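3-dehydroshikimate dehydratase (Pseudomonas putida, PDB 5HMQ) catalyses the metal-dependent dehydration of 3-dehydroshikimate to protocatechuate, an intermediate shared by the quinate and shikimate degradation pathways. Local coordinates at residues A323-H328 / V333-Q338; V298-F303 / T422-D427; P349-H354 / P395-V400. One frame throughout, in Å; residues are numbered along the deposited sequence.

Contact 1: A323-H328 / V333-Q338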
loop_
_atom_site.group_PDB
_atom_site.type_symbol
_atom_site.label_atom_id
_atom_site.label_comp_id
_atom_site.label_asym_id
_atom_site.label_seq_id
_atom_site.Cartn_x
_atom_site.Cartn_y
_atom_site.Cartn_z
ATOM N N ALA C 323 -11.866 17.249 34.281
ATOM C CA ALA C 323 -12.481 16.743 35.499
ATOM C C ALA C 323 -13.056 15.355 35.255
ATOM O O ALA C 323 -13.550 15.059 34.164
ATOM C CB ALA C 323 -13.584 17.680 35.989
ATOM N N GLU C 324 -12.976 14.502 36.271
ATOM C CA GLU C 324 -13.625 13.195 36.225
ATOM C C GLU C 324 -15.129 13.403 36.333
ATOM O O GLU C 324 -15.671 13.543 37.431
ATOM C CB GLU C 324 -13.114 12.301 37.347
ATOM C CG GLU C 324 -11.621 12.045 37.315
ATOM C CD GLU C 324 -11.194 10.988 38.313
ATOM O OE1 GLU C 324 -11.315 9.787 37.992
ATOM O OE2 GLU C 324 -10.738 11.357 39.416
ATOM N N ALA C 325 -15.817 13.402 35.195
ATOM C CA ALA C 325 -17.239 13.714 35.208
ATOM C C ALA C 325 -18.093 12.545 35.675
ATOM O O ALA C 325 -19.286 12.738 35.925
ATOM C CB ALA C 325 -17.695 14.160 33.815
ATOM N N GLY C 326 -17.511 11.362 35.845
ATOM C CA GLY C 326 -18.274 10.220 36.310
ATOM C C GLY C 326 -17.960 8.927 35.585
ATOM O O GLY C 326 -17.306 8.928 34.538
ATOM N N LYS C 327 -18.424 7.814 36.144
ATOM C CA LYS C 327 -18.185 6.488 35.599
ATOM C C LYS C 327 -19.477 5.935 35.012
ATOM O O LYS C 327 -20.577 6.288 35.449
ATOM C CB LYS C 327 -17.652 5.540 36.683
ATOM C CG LYS C 327 -17.336 4.127 36.202
ATOM C CD LYS C 327 -16.473 3.371 37.199
ATOM C CE LYS C 327 -16.330 1.911 36.799
ATOM N NZ LYS C 327 -15.745 1.083 37.890
ATOM N N HIS C 328 -19.334 5.091 33.991
ATOM C CA HIS C 328 -20.475 4.377 33.438
ATOM C C HIS C 328 -21.151 3.551 34.527
ATOM O O HIS C 328 -20.505 3.069 35.461
ATOM C CB HIS C 328 -20.018 3.476 32.290
ATOM C CG HIS C 328 -21.123 3.022 31.389
ATOM N ND1 HIS C 328 -21.843 1.869 31.618
ATOM C CD2 HIS C 328 -21.622 3.556 30.249
ATOM C CE1 HIS C 328 -22.742 1.715 30.663
ATOM N NE2 HIS C 328 -22.630 2.726 29.820
ATOM N N VAL C 333 -16.132 2.322 31.934
ATOM C CA VAL C 333 -16.092 3.466 31.030
ATOM C C VAL C 333 -16.042 4.737 31.864
ATOM O O VAL C 333 -16.922 4.966 32.699
ATOM C CB VAL C 333 -17.306 3.489 30.087
ATOM C CG1 VAL C 333 -17.396 4.815 29.364
ATOM C CG2 VAL C 333 -17.218 2.349 29.079
ATOM N N GLN C 334 -15.024 5.559 31.635
ATOM C CA GLN C 334 -14.844 6.808 32.355
ATOM C C GLN C 334 -15.077 7.991 31.428
ATOM O O GLN C 334 -14.647 7.983 30.270
ATOM C CB GLN C 334 -13.443 6.897 32.962
ATOM C CG GLN C 334 -13.234 5.993 34.162
ATOM C CD GLN C 334 -13.994 6.475 35.383
ATOM O OE1 GLN C 334 -14.408 7.631 35.455
ATOM N NE2 GLN C 334 -14.172 5.588 36.356
ATOM N N LEU C 335 -15.768 8.999 31.946
ATOM C CA LEU C 335 -16.041 10.228 31.219
ATOM C C LEU C 335 -15.252 11.365 31.851
ATOM O O LEU C 335 -15.303 11.557 33.072
ATOM C CB LEU C 335 -17.537 10.546 31.227
ATOM C CG LEU C 335 -17.948 11.881 30.608
ATOM C CD1 LEU C 335 -17.595 11.909 29.130
ATOM C CD2 LEU C 335 -19.432 12.134 30.806
ATOM N N LEU C 336 -14.523 12.110 31.024
ATOM C CA LEU C 336 -13.809 13.296 31.475
ATOM C C LEU C 336 -14.268 14.493 30.657
ATOM O O LEU C 336 -14.604 14.370 29.476
ATOM C CB LEU C 336 -12.280 13.153 31.374
ATOM C CG LEU C 336 -11.590 12.255 32.405
ATOM C CD1 LEU C 336 -11.696 10.780 32.046
ATOM C CD2 LEU C 336 -10.150 12.689 32.667
ATOM N N ARG C 337 -14.285 15.657 31.303
ATOM C CA ARG C 337 -14.959 16.817 30.746
ATOM C C ARG C 337 -14.159 18.075 31.046
ATOM O O ARG C 337 -13.574 18.207 32.126
ATOM C CB ARG C 337 -16.372 16.910 31.333
ATOM C CG ARG C 337 -17.365 17.738 30.561
ATOM C CD ARG C 337 -18.742 17.525 31.172
ATOM N NE ARG C 337 -19.771 17.318 30.156
ATOM C CZ ARG C 337 -20.953 16.756 30.394
ATOM N NH1 ARG C 337 -21.259 16.342 31.616
ATOM N NH2 ARG C 337 -21.828 16.607 29.408
ATOM N N GLN C 338 -14.135 18.994 30.083
ATOM C CA GLN C 338 -13.554 20.320 30.291
ATOM C C GLN C 338 -14.104 21.248 29.224
ATOM O O GLN C 338 -13.889 21.012 28.031
ATOM C CB GLN C 338 -12.028 20.282 30.228
ATOM C CG GLN C 338 -11.383 21.653 30.381
ATOM C CD GLN C 338 -9.867 21.595 30.433
ATOM O OE1 GLN C 338 -9.205 22.611 30.634
ATOM N NE2 GLN C 338 -9.312 20.405 30.243
#

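Contact 2: V298-F303 / T422-D427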
loop_
_atom_site.group_PDB
_atom_site.type_symbol
_atom_site.label_atom_id
_atom_site.label_comp_id
_atom_site.label_asym_id
_atom_site.label_seq_id
_atom_site.Cartn_x
_atom_site.Cartn_y
_atom_site.Cartn_z
ATOM N N VAL C 298 -17.189 18.436 17.715
ATOM C CA VAL C 298 -17.116 17.065 18.207
ATOM C C VAL C 298 -17.941 16.946 19.481
ATOM O O VAL C 298 -17.780 17.743 20.413
ATOM C CB VAL C 298 -15.657 16.650 18.457
ATOM C CG1 VAL C 298 -15.600 15.282 19.118
ATOM C CG2 VAL C 298 -14.870 16.655 17.156
ATOM N N GLU C 299 -18.829 15.949 19.524
ATOM C CA GLU C 299 -19.575 15.685 20.749
ATOM C C GLU C 299 -18.690 15.026 21.801
ATOM O O GLU C 299 -18.619 15.494 22.944
ATOM C CB GLU C 299 -20.801 14.822 20.454
ATOM C CG GLU C 299 -21.593 14.465 21.700
ATOM C CD GLU C 299 -21.969 15.680 22.528
ATOM O OE1 GLU C 299 -22.487 16.662 21.957
ATOM O OE2 GLU C 299 -21.732 15.655 23.753
ATOM N N PHE C 300 -18.014 13.938 21.441
ATOM C CA PHE C 300 -17.029 13.359 22.343
ATOM C C PHE C 300 -16.026 12.529 21.554
ATOM O O PHE C 300 -16.281 12.115 20.421
ATOM C CB PHE C 300 -17.681 12.518 23.456
ATOM C CG PHE C 300 -18.456 11.317 22.968
ATOM C CD1 PHE C 300 -17.806 10.155 22.573
ATOM C CD2 PHE C 300 -19.842 11.335 22.958
ATOM C CE1 PHE C 300 -18.522 9.055 22.142
ATOM C CE2 PHE C 300 -20.563 10.234 22.536
ATOM C CZ PHE C 300 -19.903 9.094 22.123
ATOM N N LEU C 301 -14.874 12.310 22.179
ATOM C CA LEU C 301 -13.865 11.381 21.699
ATOM C C LEU C 301 -13.928 10.115 22.540
ATOM O O LEU C 301 -14.073 10.181 23.764
ATOM C CB LEU C 301 -12.466 11.997 21.785
ATOM C CG LEU C 301 -12.211 13.305 21.030
ATOM C CD1 LEU C 301 -10.780 13.773 21.244
ATOM C CD2 LEU C 301 -12.496 13.138 19.547
ATOM N N GLU C 302 -13.848 8.963 21.880
ATOM C CA GLU C 302 -13.856 7.669 22.552
ATOM C C GLU C 302 -12.507 6.992 22.338
ATOM O O GLU C 302 -12.120 6.718 21.197
ATOM C CB GLU C 302 -14.990 6.780 22.040
ATOM C CG GLU C 302 -15.093 5.446 22.769
ATOM C CD GLU C 302 -16.190 4.546 22.222
ATOM O OE1 GLU C 302 -16.887 4.955 21.270
ATOM O OE2 GLU C 302 -16.352 3.424 22.748
ATOM N N PHE C 303 -11.798 6.729 23.431
ATOM C CA PHE C 303 -10.497 6.078 23.383
ATOM C C PHE C 303 -10.615 4.627 23.825
ATOM O O PHE C 303 -11.323 4.312 24.787
ATOM C CB PHE C 303 -9.478 6.801 24.267
ATOM C CG PHE C 303 -8.947 8.074 23.673
ATOM C CD1 PHE C 303 -9.594 9.281 23.885
ATOM C CD2 PHE C 303 -7.791 8.063 22.909
ATOM C CE1 PHE C 303 -9.097 10.454 23.339
ATOM C CE2 PHE C 303 -7.289 9.229 22.361
ATOM C CZ PHE C 303 -7.943 10.427 22.576
ATOM N N THR C 422 -29.507 14.655 28.059
ATOM C CA THR C 422 -28.356 14.393 27.191
ATOM C C THR C 422 -28.152 12.928 26.835
ATOM O O THR C 422 -29.091 12.138 26.819
ATOM C CB THR C 422 -27.066 14.900 27.853
ATOM O OG1 THR C 422 -26.557 13.899 28.740
ATOM C CG2 THR C 422 -27.328 16.193 28.647
ATOM N N LEU C 423 -26.909 12.573 26.516
ATOM C CA LEU C 423 -26.479 11.184 26.384
ATOM C C LEU C 423 -25.750 10.693 27.623
ATOM O O LEU C 423 -25.735 9.487 27.893
ATOM C CB LEU C 423 -25.567 11.032 25.154
ATOM C CG LEU C 423 -24.793 9.750 24.841
ATOM C CD1 LEU C 423 -24.627 9.601 23.329
ATOM C CD2 LEU C 423 -23.418 9.726 25.523
ATOM N N TYR C 424 -25.154 11.614 28.382
ATOM C CA TYR C 424 -24.320 11.239 29.516
ATOM C C TYR C 424 -25.148 11.019 30.777
ATOM O O TYR C 424 -24.849 10.113 31.562
ATOM C CB TYR C 424 -23.254 12.311 29.743
ATOM C CG TYR C 424 -22.547 12.730 28.471
ATOM C CD1 TYR C 424 -21.560 11.931 27.907
ATOM C CD2 TYR C 424 -22.872 13.920 27.831
ATOM C CE1 TYR C 424 -20.912 12.309 26.745
ATOM C CE2 TYR C 424 -22.229 14.305 26.669
ATOM C CZ TYR C 424 -21.250 13.497 26.131
ATOM O OH TYR C 424 -20.608 13.879 24.975
ATOM N N ASP C 425 -26.194 11.825 30.985
ATOM C CA ASP C 425 -27.050 11.623 32.150
ATOM C C ASP C 425 -27.748 10.272 32.120
ATOM O O ASP C 425 -28.196 9.798 33.166
ATOM C CB ASP C 425 -28.112 12.722 32.257
ATOM C CG ASP C 425 -27.520 14.093 32.500
ATOM O OD1 ASP C 425 -27.205 14.408 33.666
ATOM O OD2 ASP C 425 -27.386 14.861 31.524
ATOM N N THR C 426 -27.855 9.645 30.951
ATOM C CA THR C 426 -28.573 8.383 30.845
ATOM C C THR C 426 -27.693 7.173 31.139
ATOM O O THR C 426 -28.133 6.252 31.838
ATOM C CB THR C 426 -29.196 8.247 29.449
ATOM O OG1 THR C 426 -28.231 8.616 28.453
ATOM C CG2 THR C 426 -30.422 9.139 29.321
ATOM N N ASP C 427 -26.465 7.139 30.613
ATOM C CA ASP C 427 -25.630 5.953 30.770
ATOM C C ASP C 427 -24.558 6.097 31.836
ATOM O O ASP C 427 -23.964 5.088 32.231
ATOM C CB ASP C 427 -24.945 5.597 29.451
ATOM C CG ASP C 427 -25.855 5.810 28.251
ATOM O OD1 ASP C 427 -25.368 6.351 27.238
ATOM O OD2 ASP C 427 -27.023 5.367 28.281
#

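Contact 3: P349-H354 / P395-V400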
loop_
_atom_site.group_PDB
_atom_site.type_symbol
_atom_site.label_atom_id
_atom_site.label_comp_id
_atom_site.label_asym_id
_atom_site.label_seq_id
_atom_site.Cartn_x
_atom_site.Cartn_y
_atom_site.Cartn_z
ATOM N N PRO C 349 -13.858 -4.690 28.616
ATOM C CA PRO C 349 -13.329 -5.787 27.801
ATOM C C PRO C 349 -14.431 -6.505 27.029
ATOM O O PRO C 349 -15.625 -6.340 27.285
ATOM C CB PRO C 349 -12.684 -6.709 28.839
ATOM C CG PRO C 349 -13.502 -6.496 30.067
ATOM C CD PRO C 349 -13.926 -5.047 30.045
ATOM N N TYR C 350 -13.990 -7.319 26.066
ATOM C CA TYR C 350 -14.855 -8.184 25.264
ATOM C C TYR C 350 -15.920 -7.355 24.549
ATOM O O TYR C 350 -17.125 -7.536 24.737
ATOM C CB TYR C 350 -15.507 -9.265 26.130
ATOM C CG TYR C 350 -14.640 -9.753 27.257
ATOM C CD1 TYR C 350 -15.103 -9.718 28.564
ATOM C CD2 TYR C 350 -13.335 -10.176 27.036
ATOM C CE1 TYR C 350 -14.320 -10.134 29.609
ATOM C CE2 TYR C 350 -12.539 -10.595 28.079
ATOM C CZ TYR C 350 -13.038 -10.571 29.364
ATOM O OH TYR C 350 -12.253 -10.985 30.411
ATOM N N SER C 351 -15.451 -6.439 23.711
ATOM C CA SER C 351 -16.328 -5.444 23.116
ATOM C C SER C 351 -15.645 -4.863 21.888
ATOM O O SER C 351 -14.518 -5.228 21.543
ATOM C CB SER C 351 -16.675 -4.350 24.131
ATOM O OG SER C 351 -15.508 -3.663 24.550
ATOM N N PHE C 352 -16.354 -3.950 21.223
ATOM C CA PHE C 352 -15.776 -3.225 20.099
ATOM C C PHE C 352 -14.506 -2.497 20.517
ATOM O O PHE C 352 -13.468 -2.606 19.855
ATOM C CB PHE C 352 -16.818 -2.258 19.532
ATOM C CG PHE C 352 -16.238 -1.023 18.914
ATOM C CD1 PHE C 352 -15.671 -1.061 17.652
ATOM C CD2 PHE C 352 -16.286 0.187 19.587
ATOM C CE1 PHE C 352 -15.144 0.083 17.083
ATOM C CE2 PHE C 352 -15.762 1.334 19.022
ATOM C CZ PHE C 352 -15.191 1.281 17.770
ATOM N N GLY C 353 -14.565 -1.766 21.632
ATOM C CA GLY C 353 -13.390 -1.048 22.102
ATOM C C GLY C 353 -12.224 -1.961 22.435
ATOM O O GLY C 353 -11.075 -1.662 22.099
ATOM N N HIS C 354 -12.502 -3.089 23.095
ATOM C CA HIS C 354 -11.429 -3.997 23.493
ATOM C C HIS C 354 -10.719 -4.585 22.279
ATOM O O HIS C 354 -9.487 -4.688 22.264
ATOM C CB HIS C 354 -11.982 -5.109 24.386
ATOM C CG HIS C 354 -10.926 -5.990 24.977
ATOM N ND1 HIS C 354 -11.187 -7.266 25.428
ATOM C CD2 HIS C 354 -9.605 -5.778 25.196
ATOM C CE1 HIS C 354 -10.074 -7.803 25.895
ATOM N NE2 HIS C 354 -9.099 -6.921 25.766
ATOM N N PRO C 395 -20.745 -3.287 16.111
ATOM C CA PRO C 395 -19.758 -2.591 16.948
ATOM C C PRO C 395 -20.283 -1.317 17.584
ATOM O O PRO C 395 -19.581 -0.727 18.418
ATOM C CB PRO C 395 -18.633 -2.280 15.957
ATOM C CG PRO C 395 -19.352 -2.075 14.665
ATOM C CD PRO C 395 -20.510 -3.054 14.674
ATOM N N ASN C 396 -21.485 -0.878 17.222
ATOM C CA ASN C 396 -22.053 0.363 17.732
ATOM C C ASN C 396 -22.762 0.071 19.049
ATOM O O ASN C 396 -23.851 -0.513 19.062
ATOM C CB ASN C 396 -23.008 0.976 16.711
ATOM C CG ASN C 396 -23.597 2.297 17.178
ATOM O OD1 ASN C 396 -23.168 2.862 18.185
ATOM N ND2 ASN C 396 -24.579 2.800 16.439
ATOM N N GLU C 397 -22.147 0.477 20.157
ATOM C CA GLU C 397 -22.722 0.291 21.480
ATOM C C GLU C 397 -23.402 1.550 21.999
ATOM O O GLU C 397 -23.794 1.594 23.169
ATOM C CB GLU C 397 -21.645 -0.183 22.458
ATOM C CG GLU C 397 -21.024 -1.511 22.048
ATOM C CD GLU C 397 -20.061 -2.062 23.078
ATOM O OE1 GLU C 397 -20.015 -1.520 24.202
ATOM O OE2 GLU C 397 -19.350 -3.042 22.759
ATOM N N CYS C 398 -23.533 2.575 21.163
ATOM C CA CYS C 398 -24.346 3.738 21.473
ATOM C C CYS C 398 -25.745 3.559 20.888
ATOM O O CYS C 398 -26.013 2.637 20.117
ATOM C CB CYS C 398 -23.698 5.015 20.937
ATOM S SG CYS C 398 -22.181 5.495 21.791
ATOM N N GLU C 399 -26.648 4.461 21.264
ATOM C CA GLU C 399 -28.023 4.398 20.791
ATOM C C GLU C 399 -28.289 5.307 19.596
ATOM O O GLU C 399 -29.372 5.228 19.008
ATOM C CB GLU C 399 -28.987 4.729 21.938
ATOM C CG GLU C 399 -28.788 3.815 23.142
ATOM C CD GLU C 399 -30.019 3.703 24.021
ATOM O OE1 GLU C 399 -31.094 4.192 23.613
ATOM O OE2 GLU C 399 -29.912 3.110 25.116
ATOM N N VAL C 400 -27.331 6.147 19.218
ATOM C CA VAL C 400 -27.428 6.952 18.003
ATOM C C VAL C 400 -26.847 6.139 16.849
ATOM O O VAL C 400 -26.104 5.176 17.089
ATOM C CB VAL C 400 -26.695 8.294 18.164
ATOM C CG1 VAL C 400 -27.331 9.119 19.274
ATOM C CG2 VAL C 400 -25.216 8.061 18.440
#

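Contact 1: A323-H328 / V333-Q338
A325 and L335 meet where the hairpin of strands 323-328 and 333-338 departs from regular antiparallel pairing, a worked example of how a bulge redirects one side chain. Two residues, A325 and G326, stand opposite the single L335, the definition of a classic bulge. The extra residue turns the methyl of A325 toward the partner strand, where CB lies 3.9 Å from L335 CG and equally far, 3.9 Å, from R337 CB. The methyl thus rests between the branch of L335 and the first carbon of the R337 side chain. The bond from A325 N to L335 O is correspondingly bent (N-H...O 135°), whereas L335 N reaches G326 O at 3.0 Å in a much straighter one. At phi 138° a beta carbon on G326 would press on the carbonyl O of A325, which calls for glycine. Beyond the bulge, K327 and Q334 lie on the other face, and the extended aliphatic chain of K327 crosses the side chain of Q334 at a slant before its ammonium group leaves for a salt bridge with E332. At the turn end, H328 CB abuts V333 CB at 3.5 Å. The imidazole swings beyond this point because CG is anti to the backbone N (chi1 -162°), and its ND1 is engaged by the turn residues S330 and K331. H328 N also donates to V333 O at 2.7 Å, while at the opposite end A323 and R337 exchange a pair of backbone bonds. The chemistry therefore divides: main-chain bonds supply the polar adhesion, A325 and L335 contribute apolar packing continued by L430, and the charge of K327 is answered within the connecting turn.

Contact 2: V298-F303 / T422-D427
The phenol oxygen of Y424 reaches from a short helix to the carboxylate of E299, placing OH 2.4 Å from OE2. This hydrogen bond, donated by the tyrosine, is very short, and at this resolution its exact length deserves caution. OE2 lies in the plane of the Y424 ring, at its edge, and the carboxylate is turned 44° against that ring. Y424 OH also comes to the edge of the F300 ring, 3.3 Å from F300 CD2. Further round that ring, F300 CE2 meets L423 CD2 at 4.2 Å, their side chains crossing at about a right angle. A chi1 of 62° sets the phenyl between its own backbone N and carbonyl carbon, bringing it beside the phenol. In the second shell, the other carboxylate oxygen, E299 OE1, forms a salt bridge with R370, which probably favours the charged carboxylate. On the helical side, T422 OG1 accepts from Y424 N at 2.7 Å, a capping bond at the turn leading into the helix. A classic bulge in strand 295-304 sets E299 and F300 together opposite A368; the arrangement packs helix 424-427 against the sheet of the HPPD-like, vicinal-oxygen-chelate (VOC) domain.

Contact 3: P349-H354 / P395-V400
S351 takes the N-cap position of helix 352-360, and a loop abuts this helix start, where F352 lies on P395 and both F352 and S351 meet E397. The apolar part of the contact is F352 against P395. With chi1 at 150°, the F352 ring swings away from its own backbone N and obliquely across the proline: F352 CD1 lies 3.6 Å from P395 CB, while F352 CB rests 3.3 Å from P395 O. Y40 of the second subunit packs on both F352 and P395, which places them at the dimer interface. E397 arrives from farther along the loop on a chain extended beyond CG, and one carboxylate oxygen does the touching. E397 OE2 comes 3.3 Å from S351 CB and accepts a weak, long bond from F352 N, 3.5 Å away but nearly straight (164°). A carboxylate at the start of a helix would be favoured by the helix dipole, and the other oxygen, OE1, is held in a salt bridge by K331.

Two local motifs shape the partners. At the helix start, the N-cap S351 OG accepts weakly from H354 N at 3.4 Å and is also hydrogen-bonded to E348 O. The imidazole of H354 reaches back over the same turn, where its ND1 accepts from Y350 N at 2.9 Å. In the loop, N396 forms an Asx turn, its OD1 accepting from C398 N at 3.0 Å with the donor raised 43° above the carboxamide carbonyl plane. The opposite end of this amide is engaged too: N396 ND2 donates to V400 O at 2.9 Å and to F389 O, so that the amide is fixed from both ends and the loop is bound across itself just beside P395. R82 of the second subunit makes a cation-pi contact with the ring of Y350.

How the contacts relate
From the N terminus, segment 298-303 comes first, on strand 295-304, and its partner arrives only at 422-427, so contact 2 closes the widest loop. Inside it, contact 1 closes the short hairpin loop between 323-328 and 333-338; contact 3 then opens at 349-354 and closes at 395-400. Contacts 1 and 3 follow in series, both are nested within contact 2, and none cross. Y424 links contacts 1 and 2, its CD2 lying 3.3 Å from R337 NH2, whereas contacts 2 and 3 meet lightly between F300 and C398. Together they join the hairpin, strand 295-304, helix 424-427, and the start of helix 352-360 with the loop 395-400 in one HPPD-like domain.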